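Nitroreductase (Desulfitobacterium hafniense, PDB 3PXV) binds flavin mononucleotide and probably acts as an oxidoreductase of the nitroreductase family. Local coordinates at residues B[21-26]-B[52-57]; B[63-68]-B[144-149]. One frame throughout, in Å; residues are numbered along the deposited sequence.

Interaction 1. Residues B[21-26]-B[52-57]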
ATOM      1  N   ASN B  21      -2.398 -15.759 -22.604  1.00 60.54           N
ATOM      2  CA  ASN B  21      -1.415 -16.686 -22.031  1.00 64.20           C
ATOM      3  C   ASN B  21       0.047 -16.230 -22.203  1.00 64.05           C
ATOM      4  O   ASN B  21       0.956 -16.810 -21.606  1.00 64.64           O
ATOM      5  CB  ASN B  21      -1.639 -18.145 -22.515  1.00 67.67           C
ATOM      6  CG  ASN B  21      -1.416 -18.329 -24.014  1.00 76.92           C
ATOM      7  OD1 ASN B  21      -1.254 -17.365 -24.759  1.00 89.99           O
ATOM      8  ND2 ASN B  21      -1.410 -19.584 -24.460  1.00 88.13           N
ATOM      9  N   GLU B  22       0.256 -15.163 -22.972  1.00 64.44           N
ATOM     10  CA  GLU B  22       1.585 -14.628 -23.236  1.00 65.53           C
ATOM     11  C   GLU B  22       2.298 -14.127 -21.976  1.00 62.96           C
ATOM     12  O   GLU B  22       1.794 -13.257 -21.264  1.00 60.63           O
ATOM     13  CB  GLU B  22       1.499 -13.486 -24.245  1.00 68.32           C
ATOM     14  CG  GLU B  22       2.861 -12.980 -24.756  1.00 78.49           C
ATOM     15  CD  GLU B  22       2.726 -11.794 -25.704  1.00 90.52           C
ATOM     16  OE1 GLU B  22       1.704 -11.060 -25.630  1.00 95.20           O
ATOM     17  OE2 GLU B  22       3.653 -11.601 -26.518  1.00 96.14           O
HETATM   18  N   MSE B  23       3.487 -14.680 -21.748  1.00 60.92           N
HETATM   19  CA  MSE B  23       4.327 -14.358 -20.622  1.00 58.93           C
HETATM   20  C   MSE B  23       5.017 -13.007 -20.841  1.00 59.01           C
HETATM   21  O   MSE B  23       5.564 -12.754 -21.932  1.00 60.66           O
HETATM   22  CB  MSE B  23       5.412 -15.448 -20.492  1.00 60.45           C
HETATM   23  CG  MSE B  23       6.360 -15.323 -19.289  1.00 56.26           C
HETATM   24 SE   MSE B  23       5.444 -15.652 -17.591  0.75 47.76          SE
HETATM   25  CE  MSE B  23       5.114 -17.565 -17.685  1.00 43.17           C
ATOM     26  N   PRO B  24       4.980 -12.124 -19.826  1.00 55.25           N
ATOM     27  CA  PRO B  24       5.759 -10.893 -19.922  1.00 55.22           C
ATOM     28  C   PRO B  24       7.239 -11.254 -19.951  1.00 55.27           C
ATOM     29  O   PRO B  24       7.631 -12.270 -19.393  1.00 54.98           O
ATOM     30  CB  PRO B  24       5.425 -10.143 -18.633  1.00 52.12           C
ATOM     31  CG  PRO B  24       4.121 -10.705 -18.198  1.00 54.61           C
ATOM     32  CD  PRO B  24       4.099 -12.130 -18.653  1.00 53.86           C
ATOM     33  N   SER B  25       8.047 -10.445 -20.613  1.00 56.48           N
ATOM     34  CA  SER B  25       9.482 -10.721 -20.699  1.00 58.93           C
ATOM     35  C   SER B  25      10.174 -10.597 -19.333  1.00 57.30           C
ATOM     36  O   SER B  25       9.690  -9.901 -18.443  1.00 54.22           O
ATOM     37  CB  SER B  25      10.147  -9.776 -21.721  1.00 59.78           C
ATOM     38  OG  SER B  25      10.029  -8.408 -21.351  1.00 56.74           O
ATOM     39  N   ASP B  26      11.298 -11.287 -19.175  1.00 59.41           N
ATOM     40  CA  ASP B  26      12.098 -11.212 -17.951  1.00 60.19           C
ATOM     41  C   ASP B  26      12.546  -9.786 -17.710  1.00 58.48           C
ATOM     42  O   ASP B  26      12.628  -9.348 -16.570  1.00 57.75           O
ATOM     43  CB  ASP B  26      13.322 -12.110 -18.059  1.00 63.84           C
ATOM     44  CG  ASP B  26      12.963 -13.596 -18.067  1.00 70.81           C
ATOM     45  OD1 ASP B  26      11.947 -13.977 -17.427  1.00 72.75           O
ATOM     46  OD2 ASP B  26      13.718 -14.382 -18.683  1.00 77.94           O
ATOM     47  N   VAL B  52       8.604 -13.856  -7.777  1.00 48.05           N
ATOM     48  CA  VAL B  52       8.046 -13.777  -9.137  1.00 47.22           C
ATOM     49  C   VAL B  52       7.793 -15.191  -9.610  1.00 47.79           C
ATOM     50  O   VAL B  52       8.732 -15.909  -9.940  1.00 49.08           O
ATOM     51  CB  VAL B  52       9.014 -13.072 -10.155  1.00 48.57           C
ATOM     52  CG1 VAL B  52       8.442 -13.143 -11.561  1.00 47.74           C
ATOM     53  CG2 VAL B  52       9.257 -11.613  -9.774  1.00 45.24           C
ATOM     54  N   VAL B  53       6.526 -15.582  -9.652  1.00 47.03           N
ATOM     55  CA  VAL B  53       6.153 -16.932 -10.002  1.00 48.11           C
ATOM     56  C   VAL B  53       5.751 -17.026 -11.462  1.00 49.14           C
ATOM     57  O   VAL B  53       4.892 -16.299 -11.902  1.00 49.55           O
ATOM     58  CB  VAL B  53       4.985 -17.436  -9.115  1.00 47.20           C
ATOM     59  CG1 VAL B  53       4.693 -18.897  -9.414  1.00 48.24           C
ATOM     60  CG2 VAL B  53       5.326 -17.269  -7.659  1.00 40.04           C
ATOM     61  N   LYS B  54       6.389 -17.934 -12.192  1.00 51.18           N
ATOM     62  CA  LYS B  54       6.109 -18.184 -13.613  1.00 53.97           C
ATOM     63  C   LYS B  54       5.746 -19.646 -13.905  1.00 53.17           C
ATOM     64  O   LYS B  54       5.383 -19.968 -15.019  1.00 53.62           O
ATOM     65  CB  LYS B  54       7.335 -17.840 -14.479  1.00 55.27           C
ATOM     66  CG  LYS B  54       7.889 -16.443 -14.247  1.00 56.68           C
ATOM     67  CD  LYS B  54       8.790 -15.974 -15.380  1.00 58.16           C
ATOM     68  CE  LYS B  54       9.915 -16.882 -15.696  1.00 60.28           C
ATOM     69  NZ  LYS B  54      10.695 -16.384 -16.854  1.00 55.86           N
ATOM     70  N   ASN B  55       5.840 -20.513 -12.901  1.00 53.59           N
ATOM     71  CA  ASN B  55       5.596 -21.925 -13.072  1.00 53.84           C
ATOM     72  C   ASN B  55       4.099 -22.197 -13.191  1.00 54.28           C
ATOM     73  O   ASN B  55       3.351 -21.976 -12.232  1.00 53.04           O
ATOM     74  CB  ASN B  55       6.208 -22.662 -11.892  1.00 53.76           C
ATOM     75  CG  ASN B  55       6.221 -24.167 -12.076  1.00 57.08           C
ATOM     76  OD1 ASN B  55       5.233 -24.851 -11.802  1.00 60.85           O
ATOM     77  ND2 ASN B  55       7.371 -24.698 -12.483  1.00 53.84           N
ATOM     78  N   LYS B  56       3.673 -22.683 -14.358  1.00 55.54           N
ATOM     79  CA  LYS B  56       2.250 -22.917 -14.631  1.00 56.63           C
ATOM     80  C   LYS B  56       1.642 -23.984 -13.717  1.00 55.16           C
ATOM     81  O   LYS B  56       0.552 -23.808 -13.162  1.00 50.85           O
ATOM     82  CB  LYS B  56       2.049 -23.306 -16.093  1.00 58.52           C
ATOM     83  CG  LYS B  56       0.588 -23.284 -16.558  1.00 67.30           C
ATOM     84  CD  LYS B  56       0.429 -23.712 -18.050  1.00 77.31           C
ATOM     85  CE  LYS B  56      -0.993 -23.410 -18.576  1.00 81.74           C
ATOM     86  NZ  LYS B  56      -1.245 -23.869 -19.986  1.00 82.83           N
ATOM     87  N   GLU B  57       2.364 -25.078 -13.551  1.00 56.97           N
ATOM     88  CA  GLU B  57       1.881 -26.179 -12.738  1.00 59.51           C
ATOM     89  C   GLU B  57       1.541 -25.706 -11.325  1.00 57.77           C
ATOM     90  O   GLU B  57       0.433 -25.949 -10.844  1.00 58.44           O
ATOM     91  CB  GLU B  57       2.910 -27.325 -12.707  1.00 61.16           C
ATOM     92  CG  GLU B  57       2.522 -28.520 -11.837  1.00 69.83           C
ATOM     93  CD  GLU B  57       1.217 -29.172 -12.279  1.00 79.19           C
ATOM     94  OE1 GLU B  57       0.834 -29.005 -13.460  1.00 88.67           O
ATOM     95  OE2 GLU B  57       0.575 -29.851 -11.447  1.00 78.52           O
TER
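Lys54 reaches across to Asp26 and closes a salt bridge, its NZ 2.8 Å from Asp26 OD1 and hydrogen-bonded to it. The ammonium meets the syn lone pair of OD1, and the two side chains cross at about a right angle. Selenomethionine Met23, also lying roughly square to the lysine, supplies the apolar half of the contact. Its SE rests 4.0 Å from Lys54 CD, while the terminal CE packs 3.9 Å from Lys54 CB and 3.6 Å from the backbone Lys54 O. Met23 leaves the backbone with CG opposite the N (chi1 -176°) and then folds at chi2 and chi3, which carries the selenium and methyl across the lysine's aliphatic part. Lys54 itself bends at chi3 (-55°), turning NZ toward the carboxylate. Lys54 NZ has a second anionic partner, Glu189 of the second subunit, so one ammonium links two carboxylates across the dimer interface. With an alanine in place of Lys54, both carboxylates would probably lose a cationic partner, and the Met23 selenium its contact with CD. The C-terminal end of the second subunit comes alongside here, consistent with the intertwined dimer of the nitroreductase family. The contact joins the loop and first turn of helix 26-36 to the end of strand 50-53; Lys54 also touches Leu29 of this helix, and Met23 reaches Cys95 of strand 95-101.

Interaction 2. Residues B[63-68]-B[144-149]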
ATOM      1  N   GLU B  63      -4.479 -22.660  -7.552  1.00 51.25           N
ATOM      2  CA  GLU B  63      -5.795 -22.196  -7.986  1.00 50.99           C
ATOM      3  C   GLU B  63      -6.856 -23.246  -7.668  1.00 49.51           C
ATOM      4  O   GLU B  63      -7.903 -22.926  -7.108  1.00 49.34           O
ATOM      5  CB  GLU B  63      -5.792 -21.866  -9.488  1.00 51.22           C
ATOM      6  CG  GLU B  63      -7.125 -21.259  -9.979  1.00 56.90           C
ATOM      7  CD  GLU B  63      -7.090 -20.817 -11.441  1.00 58.63           C
ATOM      8  OE1 GLU B  63      -6.626 -21.591 -12.292  1.00 63.55           O
ATOM      9  OE2 GLU B  63      -7.547 -19.695 -11.735  1.00 56.53           O
ATOM     10  N   ALA B  64      -6.576 -24.495  -8.040  1.00 47.94           N
ATOM     11  CA  ALA B  64      -7.500 -25.600  -7.814  1.00 47.54           C
ATOM     12  C   ALA B  64      -7.700 -25.851  -6.320  1.00 48.24           C
ATOM     13  O   ALA B  64      -8.804 -26.169  -5.889  1.00 51.67           O
ATOM     14  CB  ALA B  64      -7.019 -26.857  -8.529  1.00 45.06           C
ATOM     15  N   GLU B  65      -6.649 -25.697  -5.524  1.00 48.15           N
ATOM     16  CA  GLU B  65      -6.768 -25.826  -4.066  1.00 49.47           C
ATOM     17  C   GLU B  65      -7.628 -24.675  -3.515  1.00 49.45           C
ATOM     18  O   GLU B  65      -8.540 -24.894  -2.691  1.00 50.63           O
ATOM     19  CB  GLU B  65      -5.400 -25.833  -3.395  1.00 47.81           C
ATOM     20  CG  GLU B  65      -5.452 -25.929  -1.866  1.00 53.20           C
ATOM     21  CD  GLU B  65      -6.116 -27.205  -1.337  1.00 60.48           C
ATOM     22  OE1 GLU B  65      -6.111 -28.262  -2.054  1.00 58.83           O
ATOM     23  OE2 GLU B  65      -6.614 -27.135  -0.180  1.00 61.21           O
ATOM     24  N   GLY B  66      -7.357 -23.460  -3.981  1.00 48.48           N
ATOM     25  CA  GLY B  66      -8.132 -22.292  -3.551  1.00 48.64           C
ATOM     26  C   GLY B  66      -9.617 -22.523  -3.787  1.00 49.32           C
ATOM     27  O   GLY B  66     -10.414 -22.439  -2.851  1.00 49.37           O
ATOM     28  N   LEU B  67      -9.980 -22.856  -5.028  1.00 50.25           N
ATOM     29  CA  LEU B  67     -11.376 -23.127  -5.372  1.00 51.92           C
ATOM     30  C   LEU B  67     -11.997 -24.207  -4.505  1.00 50.74           C
ATOM     31  O   LEU B  67     -13.148 -24.091  -4.126  1.00 51.72           O
ATOM     32  CB  LEU B  67     -11.535 -23.535  -6.843  1.00 53.69           C
ATOM     33  CG  LEU B  67     -11.312 -22.421  -7.851  1.00 59.17           C
ATOM     34  CD1 LEU B  67     -11.364 -22.984  -9.256  1.00 63.87           C
ATOM     35  CD2 LEU B  67     -12.376 -21.315  -7.652  1.00 59.53           C
ATOM     36  N   ALA B  68     -11.237 -25.256  -4.208  1.00 51.40           N
ATOM     37  CA  ALA B  68     -11.758 -26.391  -3.426  1.00 51.17           C
ATOM     38  C   ALA B  68     -12.036 -26.016  -1.973  1.00 51.02           C
ATOM     39  O   ALA B  68     -12.985 -26.527  -1.371  1.00 52.00           O
ATOM     40  CB  ALA B  68     -10.822 -27.587  -3.508  1.00 50.78           C
ATOM     41  N   GLY B 144      -4.496 -25.282   5.699  1.00 50.95           N
ATOM     42  CA  GLY B 144      -3.324 -25.636   6.479  1.00 51.35           C
ATOM     43  C   GLY B 144      -2.706 -26.967   6.039  1.00 51.76           C
ATOM     44  O   GLY B 144      -1.557 -27.278   6.385  1.00 52.28           O
ATOM     45  N   LEU B 145      -3.452 -27.741   5.254  1.00 52.11           N
ATOM     46  CA  LEU B 145      -3.022 -29.097   4.822  1.00 53.39           C
ATOM     47  C   LEU B 145      -1.988 -29.071   3.694  1.00 52.53           C
ATOM     48  O   LEU B 145      -1.140 -29.949   3.617  1.00 52.88           O
ATOM     49  CB  LEU B 145      -4.245 -29.935   4.435  1.00 52.84           C
ATOM     50  CG  LEU B 145      -5.288 -30.016   5.567  1.00 56.36           C
ATOM     51  CD1 LEU B 145      -6.564 -30.775   5.211  1.00 51.31           C
ATOM     52  CD2 LEU B 145      -4.648 -30.631   6.783  1.00 54.52           C
ATOM     53  N   ARG B 146      -2.048 -28.058   2.835  1.00 51.32           N
ATOM     54  CA  ARG B 146      -1.062 -27.898   1.788  1.00 51.70           C
ATOM     55  C   ARG B 146      -0.246 -26.616   1.959  1.00 51.14           C
ATOM     56  O   ARG B 146       0.544 -26.270   1.082  1.00 51.44           O
ATOM     57  CB  ARG B 146      -1.727 -27.956   0.411  1.00 53.29           C
ATOM     58  CG  ARG B 146      -2.414 -29.290   0.144  1.00 54.02           C
ATOM     59  CD  ARG B 146      -2.814 -29.464  -1.288  1.00 56.40           C
ATOM     60  NE  ARG B 146      -1.673 -29.642  -2.180  1.00 57.55           N
ATOM     61  CZ  ARG B 146      -1.739 -29.576  -3.512  1.00 58.34           C
ATOM     62  NH1 ARG B 146      -2.889 -29.319  -4.132  1.00 62.23           N
ATOM     63  NH2 ARG B 146      -0.643 -29.754  -4.240  1.00 62.13           N
ATOM     64  N   ALA B 147      -0.374 -25.957   3.111  1.00 50.56           N
ATOM     65  CA  ALA B 147       0.326 -24.682   3.348  1.00 51.55           C
ATOM     66  C   ALA B 147       1.855 -24.777   3.364  1.00 51.56           C
ATOM     67  O   ALA B 147       2.530 -23.929   2.749  1.00 51.92           O
ATOM     68  CB  ALA B 147      -0.203 -23.971   4.635  1.00 48.66           C
ATOM     69  N   GLU B 148       2.409 -25.778   4.047  1.00 52.94           N
ATOM     70  CA  GLU B 148       3.874 -25.920   4.119  1.00 55.22           C
ATOM     71  C   GLU B 148       4.450 -26.278   2.754  1.00 53.41           C
ATOM     72  O   GLU B 148       5.495 -25.783   2.381  1.00 52.84           O
ATOM     73  CB  GLU B 148       4.311 -26.969   5.133  1.00 57.79           C
ATOM     74  CG  GLU B 148       5.813 -26.872   5.468  1.00 71.14           C
ATOM     75  CD  GLU B 148       6.410 -28.163   6.043  1.00 90.46           C
ATOM     76  OE1 GLU B 148       5.752 -29.238   5.968  1.00 94.35           O
ATOM     77  OE2 GLU B 148       7.561 -28.099   6.549  1.00 97.32           O
ATOM     78  N   GLU B 149       3.751 -27.138   2.024  1.00 52.92           N
ATOM     79  CA  GLU B 149       4.126 -27.521   0.676  1.00 53.62           C
ATOM     80  C   GLU B 149       4.221 -26.304  -0.246  1.00 53.96           C
ATOM     81  O   GLU B 149       5.272 -26.063  -0.849  1.00 54.51           O
ATOM     82  CB  GLU B 149       3.084 -28.489   0.111  1.00 54.67           C
ATOM     83  CG  GLU B 149       3.312 -28.937  -1.331  1.00 57.41           C
ATOM     84  CD  GLU B 149       2.136 -29.756  -1.877  1.00 63.22           C
ATOM     85  OE1 GLU B 149       1.551 -30.565  -1.107  1.00 63.97           O
ATOM     86  OE2 GLU B 149       1.802 -29.572  -3.069  1.00 57.28           O
TER
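Two carboxylates meet the guanidinium of Arg146 at its edge: Glu65 OE1 lies near its plane across the contact, and Glu149 is met in plane from the arginine's own segment. The Glu65 carboxylate stands almost perpendicular to the guanidinium, 85° between the planes, and OE1 comes closer to the methylene CD of Arg146, at 3.6 Å, than to NH1. The ion pair between Glu65 OE1 and Arg146 NH1 is accordingly long, 4.0 Å, a loose electrostatic attraction with no hydrogen bond. Glu149 holds the arginine more firmly: Arg146 NH2 donates to Glu149 OE2 over 2.7 Å, with an N-H...O angle of 157°, and the donor meets OE2 on its syn side, 23° out of the carboxylate plane. A bend at chi3 in the Arg146 chain brings the guanidinium round between the two glutamates, while Glu65 turns at chi2 to present OE1. Arg146 NH2 also pairs with Glu61, and Glu149 OE2 with Arg153, so the charges alternate, which would probably favour the ionised form of each.

This surface salt-bridge network joins two helices of the nitroreductase fold: the middle of helix 56-72, which carries Glu61 and Glu65, and the start of helix 147-154, where Arg146 occupies the N-cap position; Glu65 also touches Ser143 in the loop leading into that helix.

In the fold
Both contacts lie at the surface, and both involve helix 56-72: interaction 1 just ahead of its first turn, interaction 2 along its length. Their centres are 20 Å apart and they do not touch. Interaction 1 combines a short, hydrogen-bonded ion pair with apolar packing and buries 171 Å², against 96 Å² for interaction 2, where a long ion pair joins one helix to the N-cap of another and the firm hydrogen bond stays within one segment. Their settings differ too. Residues 52-57 border the second subunit, whose strand continues the sheet beside Val52 and Val53, whereas no other chain of the assembly touches the segments of interaction 2, whose named charged partners all belong to the same subunit.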